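Local coordinates for activator of Hsp90 ATPase homologue 1/2-like C-terminal domain-containing protein (Nitrosomonas europaea, PDB 1XFS) that is of unknown function but belongs to the AHA1 family of the Bet v 1-like superfamily, whose relatives often enclose apolar ligands between a curved sheet and a long helix, at residues A[16-21]-A[159-164]; A[20-25]-A[125-130]; A[24-29]-A[118-123]; A[30-35]-A[47-52]. All blocks are in the same frame, centred on the assembly; numbering follows the deposited sequence.

Interaction 1: residues A[16-21]-A[159-164]; sequences RELAVP and QLEELL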
loop_
_atom_site.group_PDB
_atom_site.type_symbol
_atom_site.label_atom_id
_atom_site.label_comp_id
_atom_site.label_asym_id
_atom_site.label_seq_id
_atom_site.Cartn_x
_atom_site.Cartn_y
_atom_site.Cartn_z
ATOM N N ARG A 16 -17.331 11.302 -13.434
ATOM C CA ARG A 16 -17.458 12.486 -14.272
ATOM C C ARG A 16 -17.042 12.205 -15.711
ATOM O O ARG A 16 -16.291 11.267 -15.979
ATOM C CB ARG A 16 -16.599 13.622 -13.704
ATOM C CG ARG A 16 -17.092 14.171 -12.363
ATOM C CD ARG A 16 -18.283 15.095 -12.562
ATOM N NE ARG A 16 -17.877 16.302 -13.275
ATOM C CZ ARG A 16 -17.289 17.346 -12.697
ATOM N NH1 ARG A 16 -17.049 17.335 -11.392
ATOM N NH2 ARG A 16 -16.918 18.388 -13.426
ATOM N N GLU A 17 -17.545 13.014 -16.637
ATOM C CA GLU A 17 -17.202 12.868 -18.050
ATOM C C GLU A 17 -16.457 14.132 -18.466
ATOM O O GLU A 17 -16.992 15.232 -18.352
ATOM C CB GLU A 17 -18.471 12.720 -18.898
ATOM C CG GLU A 17 -19.352 11.534 -18.529
ATOM C CD GLU A 17 -18.756 10.199 -18.939
ATOM O OE1 GLU A 17 -19.343 9.156 -18.584
ATOM O OE2 GLU A 17 -17.711 10.189 -19.622
ATOM N N LEU A 18 -15.221 13.980 -18.933
ATOM C CA LEU A 18 -14.430 15.129 -19.365
ATOM C C LEU A 18 -14.246 15.109 -20.876
ATOM O O LEU A 18 -13.926 14.071 -21.451
ATOM C CB LEU A 18 -13.051 15.135 -18.695
ATOM C CG LEU A 18 -12.982 15.310 -17.176
ATOM C CD1 LEU A 18 -13.353 14.006 -16.496
ATOM C CD2 LEU A 18 -11.573 15.728 -16.777
ATOM N N ALA A 19 -14.444 16.261 -21.513
ATOM C CA ALA A 19 -14.301 16.372 -22.961
ATOM C C ALA A 19 -12.839 16.597 -23.329
ATOM O O ALA A 19 -12.488 17.572 -23.997
ATOM C CB ALA A 19 -15.162 17.515 -23.480
ATOM N N VAL A 20 -11.997 15.672 -22.882
ATOM C CA VAL A 20 -10.566 15.716 -23.116
ATOM C C VAL A 20 -10.093 14.279 -23.316
ATOM O O VAL A 20 -10.621 13.358 -22.696
ATOM C CB VAL A 20 -9.839 16.330 -21.891
ATOM C CG1 VAL A 20 -8.337 16.207 -22.041
ATOM C CG2 VAL A 20 -10.245 17.789 -21.736
ATOM N N PRO A 21 -9.110 14.067 -24.204
ATOM C CA PRO A 21 -8.576 12.725 -24.472
ATOM C C PRO A 21 -7.894 12.127 -23.239
ATOM O O PRO A 21 -7.374 12.855 -22.396
ATOM C CB PRO A 21 -7.601 12.968 -25.623
ATOM C CG PRO A 21 -7.121 14.356 -25.348
ATOM C CD PRO A 21 -8.404 15.072 -25.015
ATOM N N GLN A 159 -11.885 21.876 -12.298
ATOM C CA GLN A 159 -10.670 22.655 -12.500
ATOM C C GLN A 159 -9.722 21.913 -13.433
ATOM O O GLN A 159 -9.020 22.519 -14.243
ATOM C CB GLN A 159 -9.988 22.918 -11.155
ATOM C CG GLN A 159 -10.828 23.784 -10.231
ATOM C CD GLN A 159 -10.229 23.958 -8.847
ATOM O OE1 GLN A 159 -10.752 24.716 -8.031
ATOM N NE2 GLN A 159 -9.135 23.254 -8.574
ATOM N N LEU A 160 -9.704 20.589 -13.313
ATOM C CA LEU A 160 -8.844 19.767 -14.158
ATOM C C LEU A 160 -9.246 19.895 -15.625
ATOM O O LEU A 160 -8.409 20.174 -16.490
ATOM C CB LEU A 160 -8.934 18.298 -13.733
ATOM C CG LEU A 160 -8.212 17.277 -14.615
ATOM C CD1 LEU A 160 -6.733 17.631 -14.718
ATOM C CD2 LEU A 160 -8.380 15.879 -14.024
ATOM N N GLU A 161 -10.529 19.694 -15.904
ATOM C CA GLU A 161 -11.016 19.780 -17.273
ATOM C C GLU A 161 -10.740 21.163 -17.856
ATOM O O GLU A 161 -10.363 21.287 -19.019
ATOM C CB GLU A 161 -12.514 19.479 -17.329
ATOM C CG GLU A 161 -13.027 19.225 -18.742
ATOM C CD GLU A 161 -14.517 18.964 -18.790
ATOM O OE1 GLU A 161 -15.022 18.594 -19.871
ATOM O OE2 GLU A 161 -15.185 19.139 -17.748
ATOM N N GLU A 162 -10.924 22.196 -17.042
ATOM C CA GLU A 162 -10.690 23.565 -17.488
ATOM C C GLU A 162 -9.223 23.794 -17.845
ATOM O O GLU A 162 -8.904 24.463 -18.828
ATOM C CB GLU A 162 -11.115 24.552 -16.398
ATOM C CG GLU A 162 -10.861 26.009 -16.739
ATOM C CD GLU A 162 -11.248 26.943 -15.609
ATOM O OE1 GLU A 162 -10.618 26.871 -14.531
ATOM O OE2 GLU A 162 -12.186 27.746 -15.798
ATOM N N LEU A 163 -8.332 23.228 -17.037
ATOM C CA LEU A 163 -6.898 23.361 -17.246
ATOM C C LEU A 163 -6.418 22.690 -18.527
ATOM O O LEU A 163 -5.694 23.289 -19.325
ATOM C CB LEU A 163 -6.144 22.763 -16.055
ATOM C CG LEU A 163 -4.617 22.682 -16.166
ATOM C CD1 LEU A 163 -4.025 24.083 -16.157
ATOM C CD2 LEU A 163 -4.062 21.866 -15.001
ATOM N N LEU A 164 -6.823 21.439 -18.717
ATOM C CA LEU A 164 -6.415 20.671 -19.888
ATOM C C LEU A 164 -6.917 21.250 -21.204
ATOM O O LEU A 164 -6.247 21.137 -22.231
ATOM C CB LEU A 164 -6.876 19.220 -19.737
ATOM C CG LEU A 164 -6.251 18.487 -18.539
ATOM C CD1 LEU A 164 -6.814 17.076 -18.452
ATOM C CD2 LEU A 164 -4.733 18.452 -18.693
#
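The carboxylate oxygen OE1 of E161 is gripped by one strong hydrogen bond and one weak interaction. The first comes from the backbone N of A19, 2.9 Å from E161 OE1 and almost straight, with an N-H...O angle of 174°; the second is a long ion pair with K165, one helical turn onward. The amide approaches from above the carboxylate plane, 41° out of it. E161 can deliver its acid group because CG stands anti to the backbone N and the chain beyond is extended, so the side chain slides past L18 in the opposite direction. L18 CD2 rests against E161 CB at 3.9 Å, and L18 CB lies alongside the aliphatic CG.

Two apolar contacts flank this reach: L18 CD2 meets L160 CD2 at 4.2 Å, and V20 and L164 cross at about a right angle, with V20 CG1 4.0 Å from L164 CD1. The branched residues suit buried places where a strand end leans on the long C-terminal helix of a helix-grip fold. A19, small and exposed, centres an inverse gamma turn, and its N-H is given to E161. An alanine in place of E161 would lack the CG methylene along L18 CB, though its CB would still meet L18 CD2, and would probably leave the A19 amide without this acceptor. R16 bonds elsewhere, NH2 to T158 OG1 and NH1 to G154 O; its NH2 stands 4.7 Å from E161 OE2, where its charge may favour the ionised acid. One straight amide-to-carboxylate bond thus sits beside apolar packing of L18 and V20.

Interaction 2: residues A[20-25]-A[125-130]; sequences VPVNLV and SGTRYT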
loop_
_atom_site.group_PDB
_atom_site.type_symbol
_atom_site.label_atom_id
_atom_site.label_comp_id
_atom_site.label_asym_id
_atom_site.label_seq_id
_atom_site.Cartn_x
_atom_site.Cartn_y
_atom_site.Cartn_z
ATOM N N VAL A 20 -11.997 15.672 -22.882
ATOM C CA VAL A 20 -10.566 15.716 -23.116
ATOM C C VAL A 20 -10.093 14.279 -23.316
ATOM O O VAL A 20 -10.621 13.358 -22.696
ATOM C CB VAL A 20 -9.839 16.330 -21.891
ATOM C CG1 VAL A 20 -8.337 16.207 -22.041
ATOM C CG2 VAL A 20 -10.245 17.789 -21.736
ATOM N N PRO A 21 -9.110 14.067 -24.204
ATOM C CA PRO A 21 -8.576 12.725 -24.472
ATOM C C PRO A 21 -7.894 12.127 -23.239
ATOM O O PRO A 21 -7.374 12.855 -22.396
ATOM C CB PRO A 21 -7.601 12.968 -25.623
ATOM C CG PRO A 21 -7.121 14.356 -25.348
ATOM C CD PRO A 21 -8.404 15.072 -25.015
ATOM N N VAL A 22 -7.893 10.801 -23.155
ATOM C CA VAL A 22 -7.319 10.095 -22.017
ATOM C C VAL A 22 -5.838 10.363 -21.788
ATOM O O VAL A 22 -5.378 10.391 -20.642
ATOM C CB VAL A 22 -7.540 8.565 -22.139
ATOM C CG1 VAL A 22 -6.701 7.996 -23.287
ATOM C CG2 VAL A 22 -7.193 7.881 -20.827
ATOM N N ASN A 23 -5.084 10.557 -22.866
ATOM C CA ASN A 23 -3.654 10.817 -22.726
ATOM C C ASN A 23 -3.421 12.123 -21.970
ATOM O O ASN A 23 -2.532 12.206 -21.122
ATOM C CB ASN A 23 -2.973 10.858 -24.104
ATOM C CG ASN A 23 -3.446 12.013 -24.965
ATOM O OD1 ASN A 23 -4.638 12.171 -25.219
ATOM N ND2 ASN A 23 -2.503 12.828 -25.424
ATOM N N LEU A 24 -4.229 13.138 -22.263
ATOM C CA LEU A 24 -4.090 14.424 -21.587
ATOM C C LEU A 24 -4.533 14.349 -20.133
ATOM O O LEU A 24 -3.887 14.914 -19.255
ATOM C CB LEU A 24 -4.894 15.502 -22.309
ATOM C CG LEU A 24 -4.374 15.909 -23.685
ATOM C CD1 LEU A 24 -5.261 17.019 -24.230
ATOM C CD2 LEU A 24 -2.928 16.380 -23.587
ATOM N N VAL A 25 -5.643 13.658 -19.885
ATOM C CA VAL A 25 -6.150 13.511 -18.530
ATOM C C VAL A 25 -5.090 12.823 -17.680
ATOM O O VAL A 25 -4.826 13.227 -16.540
ATOM C CB VAL A 25 -7.451 12.678 -18.500
ATOM C CG1 VAL A 25 -7.890 12.432 -17.057
ATOM C CG2 VAL A 25 -8.547 13.414 -19.261
ATOM N N SER A 125 -16.254 11.057 -26.960
ATOM C CA SER A 125 -16.067 12.497 -26.867
ATOM C C SER A 125 -14.970 12.928 -25.895
ATOM O O SER A 125 -14.612 14.104 -25.846
ATOM C CB SER A 125 -17.381 13.169 -26.468
ATOM O OG SER A 125 -17.843 12.672 -25.226
ATOM N N GLY A 126 -14.444 11.991 -25.114
ATOM C CA GLY A 126 -13.400 12.358 -24.171
ATOM C C GLY A 126 -12.943 11.230 -23.272
ATOM O O GLY A 126 -12.510 10.181 -23.750
ATOM N N THR A 127 -13.033 11.447 -21.963
ATOM C CA THR A 127 -12.615 10.437 -21.001
ATOM C C THR A 127 -13.593 10.331 -19.842
ATOM O O THR A 127 -14.062 11.342 -19.315
ATOM C CB THR A 127 -11.225 10.756 -20.405
ATOM O OG1 THR A 127 -10.302 11.028 -21.463
ATOM C CG2 THR A 127 -10.711 9.568 -19.589
ATOM N N ARG A 128 -13.905 9.100 -19.455
ATOM C CA ARG A 128 -14.792 8.865 -18.330
ATOM C C ARG A 128 -13.870 8.757 -17.120
ATOM O O ARG A 128 -12.953 7.934 -17.098
ATOM C CB ARG A 128 -15.588 7.573 -18.529
ATOM C CG ARG A 128 -16.557 7.261 -17.401
ATOM C CD ARG A 128 -17.550 6.203 -17.840
ATOM N NE ARG A 128 -18.248 6.621 -19.052
ATOM C CZ ARG A 128 -19.197 5.916 -19.655
ATOM N NH1 ARG A 128 -19.574 4.745 -19.161
ATOM N NH2 ARG A 128 -19.774 6.387 -20.755
ATOM N N TYR A 129 -14.109 9.612 -16.132
ATOM C CA TYR A 129 -13.303 9.656 -14.917
ATOM C C TYR A 129 -14.071 9.128 -13.720
ATOM O O TYR A 129 -15.163 9.600 -13.416
ATOM C CB TYR A 129 -12.856 11.101 -14.647
ATOM C CG TYR A 129 -12.206 11.333 -13.296
ATOM C CD1 TYR A 129 -12.976 11.476 -12.141
ATOM C CD2 TYR A 129 -10.820 11.393 -13.170
ATOM C CE1 TYR A 129 -12.383 11.670 -10.894
ATOM C CE2 TYR A 129 -10.215 11.588 -11.925
ATOM C CZ TYR A 129 -11.001 11.724 -10.794
ATOM O OH TYR A 129 -10.417 11.901 -9.559
ATOM N N THR A 130 -13.494 8.149 -13.035
ATOM C CA THR A 130 -14.134 7.582 -11.863
ATOM C C THR A 130 -13.134 7.629 -10.707
ATOM O O THR A 130 -12.014 7.134 -10.828
ATOM C CB THR A 130 -14.582 6.124 -12.136
ATOM O OG1 THR A 130 -15.512 6.107 -13.228
ATOM C CG2 THR A 130 -15.251 5.526 -10.911
#
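In this helix-grip fold the loop leaving strand 11-18 enters helix 22-30 beside the start of strand 127-134, and T127 fills the junction. Its CB lies 3.5 Å from V20 O and also faces V25 CG2. From there the side chain forks. The methyl CG2, anti to the backbone N, turns to V22 and touches V22 CG2 at 4.1 Å, the two side chains crossing at about a right angle. The hydroxyl OG1, beside the backbone N (chi1 -50°), donates to V20 O across 2.7 Å. It arrives in the carbonyl plane, with a C=O...donor angle of 147°. V25 reaches toward T127 tip to tip, CG2 3.7 Å from OG1, so the buried hydroxyl is roofed by a methyl yet satisfied by its bond.

Threonine suits the place because one branch is polar and the other greasy. A valine here would probably keep much of the packing but leave V20 O without its hydroxyl donor just ahead of the helix, whose N-cap is P21. The backbone of T127 pairs with L18 in the sheet, so the side chain is presented from a fixed strand. G126 precedes it where room is scarce: a beta carbon built on it would clash with V20 N, consistent with a glycine at this point, and V20 O is only 3.2 Å from G126 C.

Interaction 3: residues A[24-29]-A[118-123]; sequences LVWRGL and IELQPT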
loop_
_atom_site.group_PDB
_atom_site.type_symbol
_atom_site.label_atom_id
_atom_site.label_comp_id
_atom_site.label_asym_id
_atom_site.label_seq_id
_atom_site.Cartn_x
_atom_site.Cartn_y
_atom_site.Cartn_z
ATOM N N LEU A 24 -4.229 13.138 -22.263
ATOM C CA LEU A 24 -4.090 14.424 -21.587
ATOM C C LEU A 24 -4.533 14.349 -20.133
ATOM O O LEU A 24 -3.887 14.914 -19.255
ATOM C CB LEU A 24 -4.894 15.502 -22.309
ATOM C CG LEU A 24 -4.374 15.909 -23.685
ATOM C CD1 LEU A 24 -5.261 17.019 -24.230
ATOM C CD2 LEU A 24 -2.928 16.380 -23.587
ATOM N N VAL A 25 -5.643 13.658 -19.885
ATOM C CA VAL A 25 -6.150 13.511 -18.530
ATOM C C VAL A 25 -5.090 12.823 -17.680
ATOM O O VAL A 25 -4.826 13.227 -16.540
ATOM C CB VAL A 25 -7.451 12.678 -18.500
ATOM C CG1 VAL A 25 -7.890 12.432 -17.057
ATOM C CG2 VAL A 25 -8.547 13.414 -19.261
ATOM N N TRP A 26 -4.468 11.794 -18.241
ATOM C CA TRP A 26 -3.437 11.076 -17.510
ATOM C C TRP A 26 -2.300 12.007 -17.123
ATOM O O TRP A 26 -1.797 11.931 -16.010
ATOM C CB TRP A 26 -2.900 9.914 -18.341
ATOM C CG TRP A 26 -1.868 9.102 -17.607
ATOM C CD1 TRP A 26 -0.523 9.090 -17.826
ATOM C CD2 TRP A 26 -2.109 8.177 -16.535
ATOM N NE1 TRP A 26 0.095 8.208 -16.962
ATOM C CE2 TRP A 26 -0.859 7.634 -16.161
ATOM C CE3 TRP A 26 -3.263 7.750 -15.859
ATOM C CZ2 TRP A 26 -0.727 6.684 -15.138
ATOM C CZ3 TRP A 26 -3.130 6.799 -14.837
ATOM C CH2 TRP A 26 -1.871 6.281 -14.493
ATOM N N ARG A 27 -1.893 12.888 -18.031
ATOM C CA ARG A 27 -0.814 13.808 -17.705
ATOM C C ARG A 27 -1.246 14.749 -16.581
ATOM O O ARG A 27 -0.457 15.081 -15.692
ATOM C CB ARG A 27 -0.389 14.608 -18.938
ATOM C CG ARG A 27 0.229 13.742 -20.027
ATOM C CD ARG A 27 0.669 14.579 -21.214
ATOM N NE ARG A 27 1.664 15.569 -20.820
ATOM C CZ ARG A 27 2.199 16.463 -21.647
ATOM N NH1 ARG A 27 1.833 16.493 -22.921
ATOM N NH2 ARG A 27 3.105 17.324 -21.200
ATOM N N GLY A 28 -2.507 15.169 -16.607
ATOM C CA GLY A 28 -3.000 16.050 -15.564
ATOM C C GLY A 28 -2.969 15.398 -14.189
ATOM O O GLY A 28 -2.740 16.061 -13.179
ATOM N N LEU A 29 -3.191 14.090 -14.148
ATOM C CA LEU A 29 -3.198 13.354 -12.890
ATOM C C LEU A 29 -1.824 12.985 -12.363
ATOM O O LEU A 29 -1.676 12.696 -11.175
ATOM C CB LEU A 29 -4.003 12.063 -13.055
ATOM C CG LEU A 29 -5.518 12.224 -13.144
ATOM C CD1 LEU A 29 -6.125 10.959 -13.718
ATOM C CD2 LEU A 29 -6.075 12.521 -11.762
ATOM N N ILE A 118 -8.255 5.852 -8.966
ATOM C CA ILE A 118 -8.721 6.657 -10.081
ATOM C C ILE A 118 -8.717 5.789 -11.329
ATOM O O ILE A 118 -7.686 5.239 -11.694
ATOM C CB ILE A 118 -7.794 7.867 -10.328
ATOM C CG1 ILE A 118 -7.689 8.721 -9.068
ATOM C CG2 ILE A 118 -8.310 8.677 -11.504
ATOM C CD1 ILE A 118 -9.023 9.181 -8.511
ATOM N N GLU A 119 -9.871 5.648 -11.973
ATOM C CA GLU A 119 -9.949 4.842 -13.182
ATOM C C GLU A 119 -10.366 5.695 -14.368
ATOM O O GLU A 119 -11.268 6.518 -14.254
ATOM C CB GLU A 119 -10.931 3.683 -12.996
ATOM C CG GLU A 119 -10.486 2.666 -11.964
ATOM C CD GLU A 119 -11.384 1.448 -11.916
ATOM O OE1 GLU A 119 -11.058 0.500 -11.168
ATOM O OE2 GLU A 119 -12.415 1.438 -12.621
ATOM N N LEU A 120 -9.701 5.497 -15.501
ATOM C CA LEU A 120 -10.012 6.260 -16.705
ATOM C C LEU A 120 -10.462 5.336 -17.824
ATOM O O LEU A 120 -9.992 4.201 -17.947
ATOM C CB LEU A 120 -8.789 7.038 -17.185
ATOM C CG LEU A 120 -8.129 8.026 -16.229
ATOM C CD1 LEU A 120 -6.916 8.633 -16.910
ATOM C CD2 LEU A 120 -9.124 9.114 -15.835
ATOM N N GLN A 121 -11.373 5.832 -18.646
ATOM C CA GLN A 121 -11.869 5.051 -19.760
ATOM C C GLN A 121 -12.142 6.002 -20.911
ATOM O O GLN A 121 -12.909 6.948 -20.774
ATOM C CB GLN A 121 -13.149 4.319 -19.356
ATOM C CG GLN A 121 -13.732 3.404 -20.424
ATOM C CD GLN A 121 -14.959 2.655 -19.930
ATOM O OE1 GLN A 121 -14.872 1.841 -19.008
ATOM N NE2 GLN A 121 -16.110 2.933 -20.536
ATOM N N PRO A 122 -11.489 5.783 -22.061
ATOM C CA PRO A 122 -11.745 6.691 -23.180
ATOM C C PRO A 122 -13.164 6.514 -23.713
ATOM O O PRO A 122 -13.708 5.411 -23.694
ATOM C CB PRO A 122 -10.672 6.300 -24.198
ATOM C CG PRO A 122 -10.431 4.849 -23.912
ATOM C CD PRO A 122 -10.462 4.785 -22.401
ATOM N N THR A 123 -13.766 7.615 -24.155
ATOM C CA THR A 123 -15.116 7.598 -24.707
ATOM C C THR A 123 -15.062 8.242 -26.085
ATOM O O THR A 123 -14.004 8.693 -26.524
ATOM C CB THR A 123 -16.102 8.409 -23.846
ATOM O OG1 THR A 123 -15.698 9.784 -23.821
ATOM C CG2 THR A 123 -16.146 7.864 -22.427
#
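L120 pushes its two methyl groups into the angle between V25, W26 and L29, where helix 22-30 lies on the curved antiparallel sheet of the helix-grip fold. It leaves strand 115-122 toward the helix, and CG anti to the carbonyl carbon brings the methyls among these three residues. CD2 meets V25 CG1 at 3.7 Å, the two residues crossing obliquely; V25 thus offers this strand a different methyl from the one it turns to T127. CD1 comes at the edge of the W26 indole, in the plane of the ring, 3.9 Å from W26 CE3. L29 approaches L120 tip to tip, its CD1 4.0 Å from L120 CD1.

The contact is wholly apolar and every touching residue is buried, which suits the leucines, valine and isoleucine and the W26 indole, which offers its apolar benzo edge. The short helix and strand segments run nearly antiparallel, at 162°, with their axes 10.2 Å apart, a gap filled by side chains from both. From the neighbouring strand 127-134, Y129 packs on both I118 and L120. Two residues before L120, I118 faces the helix as well, and its branch methyl CG2 touches L29 CD1 at 3.9 Å.

Interaction 4: residues A[30-35]-A[47-52]; sequences TEPELL and SDCRVD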
loop_
_atom_site.group_PDB
_atom_site.type_symbol
_atom_site.label_atom_id
_atom_site.label_comp_id
_atom_site.label_asym_id
_atom_site.label_seq_id
_atom_site.Cartn_x
_atom_site.Cartn_y
_atom_site.Cartn_z
ATOM N N THR A 30 -0.822 13.019 -13.231
ATOM C CA THR A 30 0.516 12.588 -12.849
ATOM C C THR A 30 1.677 13.580 -12.921
ATOM O O THR A 30 2.761 13.292 -12.406
ATOM C CB THR A 30 0.891 11.359 -13.678
ATOM O OG1 THR A 30 0.883 11.703 -15.071
ATOM C CG2 THR A 30 -0.129 10.248 -13.450
ATOM N N GLU A 31 1.473 14.728 -13.557
ATOM C CA GLU A 31 2.543 15.718 -13.672
ATOM C C GLU A 31 2.402 16.842 -12.647
ATOM O O GLU A 31 1.430 17.597 -12.663
ATOM C CB GLU A 31 2.569 16.303 -15.089
ATOM C CG GLU A 31 2.835 15.261 -16.174
ATOM C CD GLU A 31 2.974 15.869 -17.559
ATOM O OE1 GLU A 31 2.995 15.102 -18.548
ATOM O OE2 GLU A 31 3.077 17.114 -17.661
ATOM N N PRO A 32 3.383 16.970 -11.742
ATOM C CA PRO A 32 3.364 18.008 -10.705
ATOM C C PRO A 32 3.025 19.409 -11.236
ATOM O O PRO A 32 2.210 20.113 -10.649
ATOM C CB PRO A 32 4.769 17.926 -10.113
ATOM C CG PRO A 32 5.086 16.461 -10.235
ATOM C CD PRO A 32 4.598 16.143 -11.638
ATOM N N GLU A 33 3.640 19.797 -12.351
ATOM C CA GLU A 33 3.394 21.110 -12.941
ATOM C C GLU A 33 1.918 21.349 -13.248
ATOM O O GLU A 33 1.455 22.492 -13.255
ATOM C CB GLU A 33 4.226 21.287 -14.216
ATOM C CG GLU A 33 5.686 21.647 -13.960
ATOM C CD GLU A 33 5.865 23.084 -13.493
ATOM O OE1 GLU A 33 5.758 24.004 -14.333
ATOM O OE2 GLU A 33 6.101 23.301 -12.285
ATOM N N LEU A 34 1.181 20.271 -13.508
ATOM C CA LEU A 34 -0.249 20.364 -13.799
ATOM C C LEU A 34 -1.054 20.163 -12.519
ATOM O O LEU A 34 -2.019 20.879 -12.258
ATOM C CB LEU A 34 -0.650 19.307 -14.835
ATOM C CG LEU A 34 -0.082 19.525 -16.242
ATOM C CD1 LEU A 34 -0.402 18.335 -17.148
ATOM C CD2 LEU A 34 -0.678 20.804 -16.813
ATOM N N LEU A 35 -0.649 19.179 -11.723
ATOM C CA LEU A 35 -1.318 18.881 -10.467
ATOM C C LEU A 35 -1.472 20.102 -9.574
ATOM O O LEU A 35 -2.531 20.325 -8.995
ATOM C CB LEU A 35 -0.542 17.809 -9.704
ATOM C CG LEU A 35 -0.777 16.362 -10.145
ATOM C CD1 LEU A 35 0.297 15.456 -9.547
ATOM C CD2 LEU A 35 -2.162 15.919 -9.699
ATOM N N SER A 47 1.446 24.645 -2.591
ATOM C CA SER A 47 2.727 25.327 -2.414
ATOM C C SER A 47 3.902 24.488 -2.898
ATOM O O SER A 47 4.994 25.012 -3.134
ATOM C CB SER A 47 2.930 25.668 -0.939
ATOM O OG SER A 47 1.796 26.345 -0.418
ATOM N N ASP A 48 3.681 23.186 -3.035
ATOM C CA ASP A 48 4.727 22.287 -3.493
ATOM C C ASP A 48 4.100 20.949 -3.861
ATOM O O ASP A 48 3.083 20.546 -3.299
ATOM C CB ASP A 48 5.772 22.083 -2.392
ATOM C CG ASP A 48 7.099 21.567 -2.932
ATOM O OD1 ASP A 48 8.005 21.296 -2.119
ATOM O OD2 ASP A 48 7.242 21.446 -4.165
ATOM N N CYS A 49 4.714 20.265 -4.814
ATOM C CA CYS A 49 4.230 18.968 -5.257
ATOM C C CYS A 49 5.380 18.174 -5.856
ATOM O O CYS A 49 6.035 18.626 -6.798
ATOM C CB CYS A 49 3.110 19.135 -6.288
ATOM S SG CYS A 49 2.476 17.556 -6.932
ATOM N N ARG A 50 5.624 16.993 -5.289
ATOM C CA ARG A 50 6.688 16.104 -5.746
ATOM C C ARG A 50 6.038 14.767 -6.091
ATOM O O ARG A 50 5.241 14.237 -5.315
ATOM C CB ARG A 50 7.725 15.886 -4.640
ATOM C CG ARG A 50 8.491 17.135 -4.221
ATOM C CD ARG A 50 9.547 17.513 -5.247
ATOM N NE ARG A 50 10.562 16.470 -5.396
ATOM C CZ ARG A 50 11.605 16.555 -6.216
ATOM N NH1 ARG A 50 11.779 17.638 -6.964
ATOM N NH2 ARG A 50 12.473 15.554 -6.296
ATOM N N VAL A 51 6.381 14.232 -7.258
ATOM C CA VAL A 51 5.827 12.963 -7.714
ATOM C C VAL A 51 6.889 12.000 -8.252
ATOM O O VAL A 51 7.662 12.359 -9.134
ATOM C CB VAL A 51 4.774 13.199 -8.839
ATOM C CG1 VAL A 51 4.430 11.877 -9.529
ATOM C CG2 VAL A 51 3.515 13.832 -8.256
ATOM N N ASP A 52 6.932 10.787 -7.698
ATOM C CA ASP A 52 7.836 9.729 -8.169
ATOM C C ASP A 52 6.792 8.705 -8.624
ATOM O O ASP A 52 6.304 7.902 -7.821
ATOM C CB ASP A 52 8.697 9.172 -7.023
ATOM C CG ASP A 52 9.646 8.061 -7.477
ATOM O OD1 ASP A 52 10.310 7.450 -6.612
ATOM O OD2 ASP A 52 9.743 7.800 -8.695
#
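P32 and L35, one helical turn apart on the short helix 32-35, press against C49 and V51 of strand 45-51, an outermost strand of the seven-stranded antiparallel sheet in this helix-grip fold. The puckered proline ring does most of the touching. Its CG lies 3.6 Å from V51 CB, with V51 CG2 equally near, and the two side chains cross obliquely. Its CB rests 3.6 Å from the backbone O of C49, an ordinary van der Waals contact, while the C49 sulfur, held anti to the backbone N, lies beside P32 CA and CB. L35 closes the group: its CD1 meets V51 CG2 at 3.8 Å, the side chains crossing at about a right angle, and lies 4.0 Å from C49 SG. C49 is compact, its sulfur an apolar surface for P32 and L35, and the beta-branched V51 offers both methyls from an extended backbone.

Around this first shell, backbone and side-chain bonds hold the two segments. E31 is the N-cap, and its carbonyl oxygen accepts from the amides of both L34 and L35, so L35 is pinned with its side chain facing the strand. Proline fits the first turn after that cap, since it has no N-H to give and its ring already restrains phi. E31 forms a salt bridge with R27 of the preceding helix, and the T30 hydroxyl bonds to W26 O. On the strand side, R50 and D52 pair by backbone with Y60 and E58 of strand 58-64. Where helix 22-30 ends, V51 CG1 touches T30 O at 3.6 Å.

Interactions 1, 2 and 3 form one cluster, with centres 5 to 9 Å apart, whereas interaction 4 lies 16 to 19 Å from each. Strands 11-18, 127-134 and 115-122 are consecutive neighbours in the sheet, and helix 22-30 serves interactions 2 and 3. V25 lies at the meeting point of the three, since L164 packs on it too. The first segments run from 16 to 35, interactions 1 and 2 sharing V20 and P21, interactions 2 and 3 L24 and V25; interaction 4 is nested inside the loops closed by the others. L34 and L35 touch helix 22-30, and L163 packs on L34, linking interaction 4 to interactions 3 and 1. Together the contacts tie both outermost strands to the helices.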